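Local coordinates for protein KLLA0E08119p (Kluyveromyces lactis, PDB 3VA7) that probably carboxylates urea to urea-1-carboxylate with bicarbonate and ATP, by way of biotin, and is the urea carboxylase part of a larger two-activity enzyme, at residues Leu50-Ile55 with Gly334-Glu339; Ala933-Lys938 with Ile970-Val975; Tyr980-Met985 with Pro1004-Leu1009. All coordinates share one frame; numbering follows the deposited sequence.

Interaction 1 (Leu50-Ile55 with Gly334-Glu339)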
ATOM      1  N   LEU A  50      34.112  -1.976  -9.497  1.00 27.85           N
ATOM      2  CA  LEU A  50      35.084  -1.732  -8.455  1.00 30.13           C
ATOM      3  C   LEU A  50      35.189  -2.972  -7.601  1.00 31.95           C
ATOM      4  O   LEU A  50      36.277  -3.540  -7.465  1.00 33.19           O
ATOM      5  CB  LEU A  50      34.728  -0.521  -7.604  1.00 30.21           C
ATOM      6  CG  LEU A  50      34.998   0.865  -8.225  1.00 30.22           C
ATOM      7  CD1 LEU A  50      34.537   1.887  -7.234  1.00 30.54           C
ATOM      8  CD2 LEU A  50      36.453   1.139  -8.651  1.00 21.87           C
ATOM      9  N   LYS A  51      34.046  -3.435  -7.085  1.00 33.31           N
ATOM     10  CA  LYS A  51      34.016  -4.684  -6.347  1.00 33.95           C
ATOM     11  C   LYS A  51      34.804  -5.779  -7.062  1.00 33.72           C
ATOM     12  O   LYS A  51      35.711  -6.338  -6.459  1.00 33.71           O
ATOM     13  CB  LYS A  51      32.593  -5.155  -6.036  1.00 34.21           C
ATOM     14  CG  LYS A  51      32.522  -6.466  -5.184  1.00 34.28           C
ATOM     15  CD  LYS A  51      31.244  -6.447  -4.286  1.00 41.86           C
ATOM     16  CE  LYS A  51      30.704  -7.841  -3.833  1.00 42.66           C
ATOM     17  NZ  LYS A  51      29.564  -8.384  -4.726  1.00 42.18           N
ATOM     18  N   ARG A  52      34.459  -6.085  -8.315  1.00 33.14           N
ATOM     19  CA  ARG A  52      35.114  -7.195  -9.011  1.00 33.56           C
ATOM     20  C   ARG A  52      36.618  -6.978  -9.046  1.00 34.37           C
ATOM     21  O   ARG A  52      37.371  -7.935  -8.998  1.00 34.42           O
ATOM     22  CB  ARG A  52      34.552  -7.401 -10.417  1.00 33.74           C
ATOM     23  CG  ARG A  52      35.340  -8.378 -11.289  1.00 34.02           C
ATOM     24  CD  ARG A  52      34.644  -8.657 -12.673  1.00 38.27           C
ATOM     25  NE  ARG A  52      34.644  -7.467 -13.555  1.00 39.12           N
ATOM     26  CZ  ARG A  52      35.730  -6.967 -14.161  1.00 37.67           C
ATOM     27  NH1 ARG A  52      36.936  -7.553 -14.038  1.00 35.12           N
ATOM     28  NH2 ARG A  52      35.611  -5.868 -14.893  1.00 36.09           N
ATOM     29  N   MET A  53      37.056  -5.708  -9.069  1.00 34.65           N
ATOM     30  CA  MET A  53      38.470  -5.406  -9.129  1.00 33.74           C
ATOM     31  C   MET A  53      39.141  -5.373  -7.746  1.00 33.88           C
ATOM     32  O   MET A  53      40.370  -5.213  -7.663  1.00 35.11           O
ATOM     33  CB  MET A  53      38.677  -4.081  -9.851  1.00 33.88           C
ATOM     34  CG  MET A  53      38.316  -4.104 -11.358  1.00 34.48           C
ATOM     35  SD  MET A  53      38.536  -2.476 -12.144  1.00 34.40           S
ATOM     36  CE  MET A  53      40.299  -2.465 -12.426  1.00 31.35           C
ATOM     37  N   GLY A  54      38.379  -5.524  -6.662  1.00 32.40           N
ATOM     38  CA  GLY A  54      38.975  -5.589  -5.337  1.00 31.76           C
ATOM     39  C   GLY A  54      39.398  -4.213  -4.856  1.00 32.78           C
ATOM     40  O   GLY A  54      40.273  -4.097  -3.972  1.00 33.18           O
ATOM     41  N   ILE A  55      38.776  -3.180  -5.450  1.00 32.76           N
ATOM     42  CA  ILE A  55      38.972  -1.782  -5.131  1.00 32.88           C
ATOM     43  C   ILE A  55      37.875  -1.257  -4.197  1.00 34.30           C
ATOM     44  O   ILE A  55      36.682  -1.412  -4.475  1.00 35.06           O
ATOM     45  CB  ILE A  55      38.911  -0.934  -6.396  1.00 32.55           C
ATOM     46  CG1 ILE A  55      39.954  -1.405  -7.424  1.00 32.73           C
ATOM     47  CG2 ILE A  55      39.065   0.553  -6.059  1.00 30.14           C
ATOM     48  CD1 ILE A  55      39.913  -0.602  -8.730  1.00 30.57           C
ATOM     49  N   GLY A 334      32.555  -7.095 -25.077  1.00 27.84           N
ATOM     50  CA  GLY A 334      32.909  -7.801 -23.855  1.00 26.33           C
ATOM     51  C   GLY A 334      33.849  -6.974 -23.009  1.00 27.34           C
ATOM     52  O   GLY A 334      34.514  -7.513 -22.118  1.00 27.66           O
ATOM     53  N   LEU A 335      33.969  -5.675 -23.311  1.00 27.16           N
ATOM     54  CA  LEU A 335      34.845  -4.799 -22.540  1.00 27.47           C
ATOM     55  C   LEU A 335      34.107  -4.201 -21.378  1.00 27.60           C
ATOM     56  O   LEU A 335      32.939  -3.893 -21.474  1.00 28.55           O
ATOM     57  CB  LEU A 335      35.383  -3.652 -23.397  1.00 27.52           C
ATOM     58  CG  LEU A 335      36.289  -4.074 -24.566  1.00 28.23           C
ATOM     59  CD1 LEU A 335      36.815  -2.823 -25.250  1.00 27.29           C
ATOM     60  CD2 LEU A 335      37.406  -5.005 -24.146  1.00 24.94           C
ATOM     61  N   ASP A 336      34.786  -4.042 -20.263  1.00 27.33           N
ATOM     62  CA  ASP A 336      34.217  -3.285 -19.203  1.00 27.82           C
ATOM     63  C   ASP A 336      34.884  -1.889 -19.319  1.00 27.86           C
ATOM     64  O   ASP A 336      36.049  -1.700 -18.922  1.00 27.20           O
ATOM     65  CB  ASP A 336      34.488  -3.990 -17.876  1.00 27.95           C
ATOM     66  CG  ASP A 336      34.027  -3.190 -16.659  1.00 31.55           C
ATOM     67  OD1 ASP A 336      33.946  -3.819 -15.571  1.00 32.17           O
ATOM     68  OD2 ASP A 336      33.772  -1.942 -16.756  1.00 34.64           O
ATOM     69  N   LEU A 337      34.121  -0.927 -19.850  1.00 27.29           N
ATOM     70  CA  LEU A 337      34.594   0.450 -20.058  1.00 26.88           C
ATOM     71  C   LEU A 337      35.027   1.203 -18.779  1.00 26.93           C
ATOM     72  O   LEU A 337      36.072   1.831 -18.769  1.00 27.95           O
ATOM     73  CB  LEU A 337      33.542   1.238 -20.824  1.00 26.03           C
ATOM     74  CG  LEU A 337      33.299   0.714 -22.246  1.00 26.45           C
ATOM     75  CD1 LEU A 337      32.297   1.678 -22.853  1.00 26.25           C
ATOM     76  CD2 LEU A 337      34.634   0.587 -23.153  1.00 20.76           C
ATOM     77  N   VAL A 338      34.256   1.124 -17.702  1.00 27.02           N
ATOM     78  CA  VAL A 338      34.713   1.605 -16.380  1.00 26.51           C
ATOM     79  C   VAL A 338      36.065   1.016 -15.998  1.00 27.52           C
ATOM     80  O   VAL A 338      36.901   1.717 -15.470  1.00 27.79           O
ATOM     81  CB  VAL A 338      33.637   1.419 -15.252  1.00 25.70           C
ATOM     82  CG1 VAL A 338      34.214   1.616 -13.809  1.00 25.53           C
ATOM     83  CG2 VAL A 338      32.434   2.332 -15.492  1.00 21.38           C
ATOM     84  N   GLU A 339      36.293  -0.267 -16.246  1.00 29.93           N
ATOM     85  CA  GLU A 339      37.584  -0.882 -15.851  1.00 31.44           C
ATOM     86  C   GLU A 339      38.711  -0.163 -16.607  1.00 32.48           C
ATOM     87  O   GLU A 339      39.675   0.304 -15.994  1.00 32.15           O
ATOM     88  CB  GLU A 339      37.638  -2.372 -16.197  1.00 31.70           C
ATOM     89  CG  GLU A 339      39.003  -3.011 -15.849  1.00 33.73           C
ATOM     90  CD  GLU A 339      39.112  -4.493 -16.193  1.00 34.45           C
ATOM     91  OE1 GLU A 339      40.234  -5.048 -16.091  1.00 39.70           O
ATOM     92  OE2 GLU A 339      38.100  -5.092 -16.588  1.00 35.40           O
TER

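Interaction 2 (Ala933-Lys938 with Ile970-Val975)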
ATOM      1  N   ALA A 933       8.123   5.147  22.256  1.00 25.32           N
ATOM      2  CA  ALA A 933       7.929   6.461  22.870  1.00 25.13           C
ATOM      3  C   ALA A 933       6.681   6.549  23.797  1.00 24.87           C
ATOM      4  O   ALA A 933       5.538   6.403  23.360  1.00 25.68           O
ATOM      5  CB  ALA A 933       7.912   7.520  21.816  1.00 24.26           C
ATOM      6  N   PHE A 934       6.908   6.758  25.092  1.00 25.09           N
ATOM      7  CA  PHE A 934       5.808   7.066  26.024  1.00 24.99           C
ATOM      8  C   PHE A 934       5.022   8.378  25.755  1.00 25.32           C
ATOM      9  O   PHE A 934       5.562   9.479  25.810  1.00 24.92           O
ATOM     10  CB  PHE A 934       6.328   7.010  27.450  1.00 25.12           C
ATOM     11  CG  PHE A 934       5.241   6.908  28.478  1.00 27.28           C
ATOM     12  CD1 PHE A 934       4.458   5.739  28.578  1.00 27.04           C
ATOM     13  CD2 PHE A 934       4.963   7.981  29.325  1.00 26.40           C
ATOM     14  CE1 PHE A 934       3.424   5.619  29.534  1.00 25.56           C
ATOM     15  CE2 PHE A 934       3.929   7.873  30.277  1.00 26.12           C
ATOM     16  CZ  PHE A 934       3.155   6.696  30.372  1.00 25.38           C
ATOM     17  N   GLU A 935       3.739   8.256  25.427  1.00 26.51           N
ATOM     18  CA  GLU A 935       2.839   9.430  25.361  1.00 27.02           C
ATOM     19  C   GLU A 935       3.396  10.520  24.484  1.00 26.36           C
ATOM     20  O   GLU A 935       3.473  11.658  24.909  1.00 27.62           O
ATOM     21  CB  GLU A 935       2.537  10.025  26.750  1.00 25.70           C
ATOM     22  CG  GLU A 935       1.430   9.338  27.403  1.00 28.89           C
ATOM     23  CD  GLU A 935       0.881  10.027  28.629  1.00 30.42           C
ATOM     24  OE1 GLU A 935      -0.332   9.996  28.805  1.00 31.04           O
ATOM     25  OE2 GLU A 935       1.636  10.571  29.446  1.00 34.76           O
ATOM     26  N   ASP A 936       3.772  10.169  23.272  1.00 25.80           N
ATOM     27  CA  ASP A 936       4.331  11.109  22.321  1.00 25.49           C
ATOM     28  C   ASP A 936       3.223  11.930  21.734  1.00 25.37           C
ATOM     29  O   ASP A 936       2.060  11.690  22.015  1.00 26.56           O
ATOM     30  CB  ASP A 936       4.987  10.324  21.207  1.00 25.66           C
ATOM     31  CG  ASP A 936       4.009   9.403  20.520  1.00 30.38           C
ATOM     32  OD1 ASP A 936       3.578   8.408  21.184  1.00 37.30           O
ATOM     33  OD2 ASP A 936       3.626   9.677  19.362  1.00 31.42           O
ATOM     34  N   SER A 937       3.559  12.847  20.844  1.00 25.13           N
ATOM     35  CA  SER A 937       2.582  13.757  20.354  1.00 25.36           C
ATOM     36  C   SER A 937       1.497  13.080  19.503  1.00 25.59           C
ATOM     37  O   SER A 937       0.343  13.515  19.500  1.00 26.16           O
ATOM     38  CB  SER A 937       3.263  14.887  19.586  1.00 25.86           C
ATOM     39  OG  SER A 937       3.776  14.473  18.316  1.00 26.01           O
ATOM     40  N   LYS A 938       1.838  12.038  18.758  1.00 24.88           N
ATOM     41  CA  LYS A 938       0.837  11.505  17.838  1.00 24.62           C
ATOM     42  C   LYS A 938      -0.223  10.661  18.566  1.00 24.80           C
ATOM     43  O   LYS A 938      -1.408  10.697  18.211  1.00 24.90           O
ATOM     44  CB  LYS A 938       1.487  10.796  16.676  1.00 23.57           C
ATOM     45  CG  LYS A 938       2.088  11.794  15.742  1.00 26.53           C
ATOM     46  CD  LYS A 938       3.009  11.195  14.713  1.00 28.42           C
ATOM     47  CE  LYS A 938       3.361  12.194  13.679  1.00 29.30           C
ATOM     48  NZ  LYS A 938       4.365  11.582  12.750  1.00 34.26           N
ATOM     49  N   ILE A 970      -2.469   3.536  41.193  1.00 37.61           N
ATOM     50  CA  ILE A 970      -1.012   3.628  41.124  1.00 37.77           C
ATOM     51  C   ILE A 970      -0.643   4.980  40.554  1.00 37.58           C
ATOM     52  O   ILE A 970      -1.536   5.715  40.218  1.00 36.24           O
ATOM     53  CB  ILE A 970      -0.391   2.490  40.264  1.00 37.95           C
ATOM     54  CG1 ILE A 970      -0.985   2.478  38.838  1.00 37.39           C
ATOM     55  CG2 ILE A 970      -0.558   1.159  40.955  1.00 37.36           C
ATOM     56  CD1 ILE A 970      -0.543   1.297  38.012  1.00 34.94           C
ATOM     57  N   ASP A 971       0.654   5.292  40.469  1.00 38.48           N
ATOM     58  CA  ASP A 971       1.131   6.524  39.824  1.00 40.17           C
ATOM     59  C   ASP A 971       1.209   6.219  38.351  1.00 39.15           C
ATOM     60  O   ASP A 971       1.458   5.066  37.957  1.00 38.28           O
ATOM     61  CB  ASP A 971       2.536   7.038  40.320  1.00 40.92           C
ATOM     62  CG  ASP A 971       2.874   8.528  39.782  1.00 47.99           C
ATOM     63  OD1 ASP A 971       3.727   8.728  38.827  1.00 49.05           O
ATOM     64  OD2 ASP A 971       2.245   9.521  40.294  1.00 52.99           O
ATOM     65  N   ARG A 972       1.006   7.266  37.549  1.00 38.79           N
ATOM     66  CA  ARG A 972       1.161   7.178  36.097  1.00 38.16           C
ATOM     67  C   ARG A 972       2.504   6.590  35.716  1.00 38.10           C
ATOM     68  O   ARG A 972       2.589   5.888  34.718  1.00 38.44           O
ATOM     69  CB  ARG A 972       0.960   8.520  35.400  1.00 37.56           C
ATOM     70  CG  ARG A 972       1.853   9.613  35.899  1.00 37.02           C
ATOM     71  CD  ARG A 972       1.922  10.748  34.898  1.00 31.49           C
ATOM     72  NE  ARG A 972       0.726  10.809  34.094  1.00 29.21           N
ATOM     73  CZ  ARG A 972       0.723  10.756  32.761  1.00 29.98           C
ATOM     74  NH1 ARG A 972       1.878  10.686  32.088  1.00 26.44           N
ATOM     75  NH2 ARG A 972      -0.430  10.857  32.101  1.00 25.92           N
ATOM     76  N   ASN A 973       3.538   6.847  36.507  1.00 37.75           N
ATOM     77  CA  ASN A 973       4.853   6.338  36.169  1.00 38.37           C
ATOM     78  C   ASN A 973       4.993   4.836  36.494  1.00 37.93           C
ATOM     79  O   ASN A 973       5.855   4.125  35.930  1.00 37.13           O
ATOM     80  CB  ASN A 973       5.985   7.247  36.713  1.00 39.64           C
ATOM     81  CG  ASN A 973       5.925   8.721  36.087  1.00 43.91           C
ATOM     82  OD1 ASN A 973       5.775   8.897  34.869  1.00 46.96           O
ATOM     83  ND2 ASN A 973       5.987   9.749  36.946  1.00 47.30           N
ATOM     84  N   ASP A 974       4.119   4.354  37.367  1.00 36.79           N
ATOM     85  CA  ASP A 974       3.976   2.941  37.528  1.00 37.29           C
ATOM     86  C   ASP A 974       3.474   2.286  36.233  1.00 36.56           C
ATOM     87  O   ASP A 974       3.977   1.221  35.884  1.00 36.83           O
ATOM     88  CB  ASP A 974       3.049   2.582  38.701  1.00 38.30           C
ATOM     89  CG  ASP A 974       3.659   2.921  40.035  1.00 38.38           C
ATOM     90  OD1 ASP A 974       2.916   3.377  40.931  1.00 40.34           O
ATOM     91  OD2 ASP A 974       4.885   2.759  40.159  1.00 37.32           O
ATOM     92  N   VAL A 975       2.531   2.922  35.533  1.00 34.91           N
ATOM     93  CA  VAL A 975       2.071   2.444  34.234  1.00 33.15           C
ATOM     94  C   VAL A 975       3.222   2.470  33.261  1.00 34.01           C
ATOM     95  O   VAL A 975       3.510   1.484  32.546  1.00 35.12           O
ATOM     96  CB  VAL A 975       0.878   3.268  33.674  1.00 32.74           C
ATOM     97  CG1 VAL A 975       0.468   2.774  32.274  1.00 29.14           C
ATOM     98  CG2 VAL A 975      -0.291   3.242  34.615  1.00 28.51           C
TER

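Interaction 3 (Tyr980-Met985 with Pro1004-Leu1009)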
ATOM      1  N   TYR A 980       7.487  -0.933  30.269  1.00 32.48           N
ATOM      2  CA  TYR A 980       8.894  -1.195  29.951  1.00 32.26           C
ATOM      3  C   TYR A 980       9.464  -2.371  30.749  1.00 31.63           C
ATOM      4  O   TYR A 980      10.660  -2.621  30.707  1.00 31.36           O
ATOM      5  CB  TYR A 980       9.752   0.060  30.200  1.00 32.41           C
ATOM      6  CG  TYR A 980       9.470   1.208  29.273  1.00 33.42           C
ATOM      7  CD1 TYR A 980       9.639   1.059  27.908  1.00 31.70           C
ATOM      8  CD2 TYR A 980       9.050   2.442  29.757  1.00 30.42           C
ATOM      9  CE1 TYR A 980       9.430   2.094  27.053  1.00 33.85           C
ATOM     10  CE2 TYR A 980       8.838   3.492  28.895  1.00 31.13           C
ATOM     11  CZ  TYR A 980       9.034   3.324  27.521  1.00 33.86           C
ATOM     12  OH  TYR A 980       8.818   4.353  26.574  1.00 31.66           O
ATOM     13  N   SER A 981       8.641  -3.074  31.512  1.00 31.08           N
ATOM     14  CA  SER A 981       9.173  -4.314  32.125  1.00 31.38           C
ATOM     15  C   SER A 981       8.336  -5.590  31.873  1.00 30.30           C
ATOM     16  O   SER A 981       8.763  -6.672  32.181  1.00 30.38           O
ATOM     17  CB  SER A 981       9.480  -4.114  33.630  1.00 30.59           C
ATOM     18  OG  SER A 981       8.367  -3.598  34.279  1.00 30.89           O
ATOM     19  N   ALA A 982       7.144  -5.426  31.321  1.00 30.16           N
ATOM     20  CA  ALA A 982       6.224  -6.527  31.110  1.00 30.17           C
ATOM     21  C   ALA A 982       6.713  -7.397  29.930  1.00 29.67           C
ATOM     22  O   ALA A 982       7.499  -6.954  29.084  1.00 28.38           O
ATOM     23  CB  ALA A 982       4.799  -6.007  30.878  1.00 29.53           C
ATOM     24  N   LYS A 983       6.320  -8.664  29.958  1.00 30.05           N
ATOM     25  CA  LYS A 983       6.595  -9.565  28.853  1.00 30.17           C
ATOM     26  C   LYS A 983       5.234  -9.920  28.261  1.00 30.05           C
ATOM     27  O   LYS A 983       4.410 -10.613  28.898  1.00 29.72           O
ATOM     28  CB  LYS A 983       7.365 -10.752  29.344  1.00 30.66           C
ATOM     29  CG  LYS A 983       8.867 -10.606  29.282  1.00 31.14           C
ATOM     30  CD  LYS A 983       9.460 -11.804  29.992  1.00 34.82           C
ATOM     31  CE  LYS A 983      10.875 -11.575  30.448  1.00 39.08           C
ATOM     32  NZ  LYS A 983      11.163 -12.612  31.478  1.00 43.70           N
ATOM     33  N   PHE A 984       4.961  -9.320  27.097  1.00 29.14           N
ATOM     34  CA  PHE A 984       3.657  -9.415  26.481  1.00 28.74           C
ATOM     35  C   PHE A 984       3.620 -10.607  25.530  1.00 28.43           C
ATOM     36  O   PHE A 984       4.319 -10.609  24.506  1.00 27.05           O
ATOM     37  CB  PHE A 984       3.398  -8.158  25.692  1.00 29.44           C
ATOM     38  CG  PHE A 984       3.223  -6.941  26.520  1.00 28.34           C
ATOM     39  CD1 PHE A 984       4.200  -5.983  26.560  1.00 29.25           C
ATOM     40  CD2 PHE A 984       2.055  -6.741  27.257  1.00 29.36           C
ATOM     41  CE1 PHE A 984       4.019  -4.815  27.323  1.00 28.26           C
ATOM     42  CE2 PHE A 984       1.859  -5.587  28.018  1.00 26.65           C
ATOM     43  CZ  PHE A 984       2.864  -4.625  28.050  1.00 27.30           C
ATOM     44  N   MET A 985       2.847 -11.638  25.899  1.00 28.05           N
ATOM     45  CA  MET A 985       2.630 -12.780  25.024  1.00 27.27           C
ATOM     46  C   MET A 985       1.477 -12.511  24.032  1.00 26.86           C
ATOM     47  O   MET A 985       0.315 -12.271  24.460  1.00 25.85           O
ATOM     48  CB  MET A 985       2.335 -14.043  25.822  1.00 27.88           C
ATOM     49  CG  MET A 985       2.093 -15.246  24.873  1.00 29.09           C
ATOM     50  SD  MET A 985       2.258 -16.865  25.630  1.00 30.43           S
ATOM     51  CE  MET A 985       4.025 -17.107  25.572  1.00 31.35           C
ATOM     52  N   PRO A1004       1.310 -11.746  36.141  1.00 35.01           N
ATOM     53  CA  PRO A1004      -0.064 -11.393  36.522  1.00 35.24           C
ATOM     54  C   PRO A1004      -0.200 -10.060  37.255  1.00 35.48           C
ATOM     55  O   PRO A1004      -1.293  -9.438  37.211  1.00 35.82           O
ATOM     56  CB  PRO A1004      -0.489 -12.566  37.420  1.00 35.51           C
ATOM     57  CG  PRO A1004       0.306 -13.716  36.858  1.00 34.74           C
ATOM     58  CD  PRO A1004       1.664 -13.082  36.661  1.00 34.81           C
ATOM     59  N   ARG A1005       0.879  -9.634  37.911  1.00 34.82           N
ATOM     60  CA  ARG A1005       0.934  -8.307  38.570  1.00 34.89           C
ATOM     61  C   ARG A1005       1.087  -7.200  37.527  1.00 35.05           C
ATOM     62  O   ARG A1005       1.299  -6.040  37.895  1.00 36.16           O
ATOM     63  CB  ARG A1005       2.141  -8.228  39.554  1.00 34.38           C
ATOM     64  CG  ARG A1005       2.218  -9.419  40.502  1.00 34.92           C
ATOM     65  CD  ARG A1005       3.572  -9.616  41.171  1.00 35.53           C
ATOM     66  NE  ARG A1005       4.623 -10.184  40.317  1.00 40.29           N
ATOM     67  CZ  ARG A1005       5.815 -10.593  40.786  1.00 41.14           C
ATOM     68  NH1 ARG A1005       6.091 -10.503  42.103  1.00 42.18           N
ATOM     69  NH2 ARG A1005       6.745 -11.082  39.966  1.00 34.62           N
ATOM     70  N   HIS A1006       1.062  -7.537  36.229  1.00 33.39           N
ATOM     71  CA  HIS A1006       1.190  -6.493  35.240  1.00 31.28           C
ATOM     72  C   HIS A1006      -0.124  -6.255  34.587  1.00 30.65           C
ATOM     73  O   HIS A1006      -0.226  -5.533  33.595  1.00 30.27           O
ATOM     74  CB  HIS A1006       2.256  -6.815  34.231  1.00 31.56           C
ATOM     75  CG  HIS A1006       3.628  -6.531  34.727  1.00 32.33           C
ATOM     76  ND1 HIS A1006       4.756  -7.101  34.176  1.00 32.38           N
ATOM     77  CD2 HIS A1006       4.053  -5.742  35.739  1.00 32.12           C
ATOM     78  CE1 HIS A1006       5.817  -6.672  34.820  1.00 32.17           C
ATOM     79  NE2 HIS A1006       5.419  -5.844  35.775  1.00 33.24           N
ATOM     80  N   ARG A1007      -1.157  -6.848  35.163  1.00 30.12           N
ATOM     81  CA  ARG A1007      -2.443  -6.837  34.509  1.00 29.29           C
ATOM     82  C   ARG A1007      -3.281  -5.889  35.272  1.00 29.30           C
ATOM     83  O   ARG A1007      -3.616  -6.157  36.408  1.00 29.30           O
ATOM     84  CB  ARG A1007      -3.069  -8.228  34.450  1.00 28.36           C
ATOM     85  CG  ARG A1007      -2.195  -9.185  33.737  1.00 28.12           C
ATOM     86  CD  ARG A1007      -2.619 -10.611  33.897  1.00 24.90           C
ATOM     87  NE  ARG A1007      -1.642 -11.476  33.249  1.00 22.01           N
ATOM     88  CZ  ARG A1007      -1.647 -12.815  33.315  1.00 22.56           C
ATOM     89  NH1 ARG A1007      -2.594 -13.454  33.988  1.00 16.68           N
ATOM     90  NH2 ARG A1007      -0.673 -13.518  32.710  1.00 20.13           N
ATOM     91  N   TYR A1008      -3.619  -4.793  34.606  1.00 29.66           N
ATOM     92  CA  TYR A1008      -4.296  -3.650  35.165  1.00 29.58           C
ATOM     93  C   TYR A1008      -5.750  -3.618  34.728  1.00 29.98           C
ATOM     94  O   TYR A1008      -6.099  -4.023  33.590  1.00 30.66           O
ATOM     95  CB  TYR A1008      -3.559  -2.423  34.649  1.00 30.38           C
ATOM     96  CG  TYR A1008      -2.153  -2.261  35.258  1.00 32.08           C
ATOM     97  CD1 TYR A1008      -1.864  -2.823  36.504  1.00 32.21           C
ATOM     98  CD2 TYR A1008      -1.153  -1.490  34.630  1.00 31.99           C
ATOM     99  CE1 TYR A1008      -0.633  -2.681  37.107  1.00 35.42           C
ATOM    100  CE2 TYR A1008       0.113  -1.302  35.245  1.00 34.84           C
ATOM    101  CZ  TYR A1008       0.368  -1.918  36.492  1.00 38.83           C
ATOM    102  OH  TYR A1008       1.593  -1.800  37.183  1.00 41.22           O
ATOM    103  N   LEU A1009      -6.628  -3.161  35.621  1.00 29.08           N
ATOM    104  CA  LEU A1009      -7.996  -2.890  35.216  1.00 28.14           C
ATOM    105  C   LEU A1009      -8.036  -1.761  34.167  1.00 27.32           C
ATOM    106  O   LEU A1009      -7.065  -1.017  33.992  1.00 27.50           O
ATOM    107  CB  LEU A1009      -8.777  -2.485  36.427  1.00 29.15           C
ATOM    108  CG  LEU A1009      -9.060  -3.460  37.581  1.00 31.49           C
ATOM    109  CD1 LEU A1009      -9.995  -2.744  38.548  1.00 30.36           C
ATOM    110  CD2 LEU A1009      -9.729  -4.774  37.070  1.00 31.20           C
TER
HETATM  111  O   HOH W   1       8.135  -5.859  36.919  1.00 33.48           O
HETATM  112  O   HOH W   2       4.704  -9.575  32.283  1.00 41.17           O

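Interaction 1 (Leu50-Ile55 with Gly334-Glu339)
Arg52 and Met53, in the last turn of helix 40-53, meet Asp336 and Glu339, which sit at the opening of helix 337-345. The first helix stops in a Schellman motif: Gly54 leaves helical geometry with positive phi, and Ile55 N bonds back to Leu50 O while Gly54 N bonds to Lys51 O. The second helix begins with Asp336 as N-cap, its OD2 accepting from Glu339 N at 3.1 Å. The contact joins the C-terminal end of one helix to the N-terminal start of the other through a salt-bridge network of Arg52, Asp336 and Glu339.

A single nitrogen carries the polar contact. Arg52 NH2 donates to Asp336 OD1 at 2.7 Å, in a bond bent to 141°, and to Glu339 OE2 at 3.1 Å, at a straighter 166°. Both oxygens lie at the edge of the guanidinium, near its plane. The approach to the acids differs: Asp336 OD1 is reached on the anti side, tilted out of the carboxylate plane, Glu339 OE2 from above its plane. Glu339, with CG anti to the backbone N (chi1 177°), runs extended and carries OE2 out to Arg52, while its CG, near the base, lies 3.7 Å from Met53 CE.

Within this biotin carboxylase region, Asp336 also ties back to helix 40-53 through a salt bridge with Arg45 and a hydrogen bond with Thr49. Leu50 and Met53 also touch Leu342 of helix 337-345, and Leu50 reaches Val34 and Ile36 of strand 33-36, in the parallel sheet.

Interaction 2 (Ala933-Lys938 with Ile970-Val975)
Arg972 reaches from the first turn of helix 972-979 to Glu935, just past the end of strand 922-934, and its guanidinium meets the carboxylate edge-on. The two planes are 31° apart. Arg972 NH1 gives the main bond of the salt bridge, to Glu935 OE2 at 2.7 Å and nearly straight at 172°; the acceptor lies almost exactly in the guanidinium plane and is used on its syn side, somewhat out of the carboxylate plane. Arg972 NH2 adds weak bonds to both carboxylate oxygens, each 3.4 Å long, so the pairing is lopsided toward NH1.

Phe934 stands beside this pair, its ring plane 71° from the guanidinium. Its CE2 comes within 3.9 Å of Arg972 NH1, which sits at the ring edge, not over a face, so the contact is packing rather than cation-pi. A face of the same ring is met by CG of the adjoining Glu935. Arg972 starts with CG between its backbone N and carbonyl carbon and bends at chi3, which carries the guanidinium across to the acid. At the root of its helix, Asp971 and Asp974 form a capping box, Asp971 N donating to Asp974 OD1 at 3.0 Å.

Helix 960-967 and the loop before it flank the bridge: Asp962 pairs with Arg972 NE, Asn959 bonds Glu935 OE1, and Val961 touches Phe934, Glu935 and Arg972. Within subdomains C and D of the carboxyltransferase domain, the contact therefore joins the end of strand 922-934 to helix 972-979, with helix 960-967 alongside.

Interaction 3 (Tyr980-Met985 with Pro1004-Leu1009)
His1006 comes out of the loop between strands 997-1001 and 1024-1028 of the carboxyltransferase domain and brings its imidazole up to Ser981 and Ala982, in the chain leading into strand 984-989. From CB, the chain turns with CG anti to the carbonyl carbon (chi1 -80°), which sends the ring toward that backbone. His1006 CG is 4.1 Å from Ala982 CB. The next atom, His1006 ND1, comes nearest, 3.4 Å from Ala982 CA, and also bonds a water, at 3.1 Å, that accepts from Lys983 N. His1006 CE1, farther round, is 3.7 Å from Ala982 CA. At the tip, His1006 NE2 bonds a second water at 2.9 Å, in the plane of the ring and at its edge. That water donates only weakly to Ser981 OG, whose stronger partner is the backbone oxygen of Asn977. Ala982 CB also lies over the rim of the Phe984 ring, which in turn touches Ala999 and Pro1001 of strand 997-1001.

With an alanine at His1006, the flank of Ala982 would probably be left with a gap, and both waters would lose their imidazole partner.

No direct hydrogen bond joins the segments, so polar linkage runs through water, while carbon contacts with Ala982 supply the packing. Lys983 N has its water as acceptor. With ND1 and NE2 each held through a water, the ring is probably restrained from turning.

Overall arrangement
Interaction 1 comes first along the chain and belongs to the biotin carboxylase region; interactions 2 and 3 follow in turn in subdomains C and D of the carboxyltransferase domain. Their separation matches this division: interaction 1 has its centre about 55 Å from that of interaction 2 and about 57 Å from that of interaction 3. The later two are neighbours, centres about 15 Å apart, and touch where Tyr980 meets Phe934 and Tyr1008 packs on Ile970. Helix 972-979 leads directly into strand 984-989, and both contacts reach the same mixed sheet. One contact thus ties helices in the first region, while the other two join elements around one carboxyltransferase sheet.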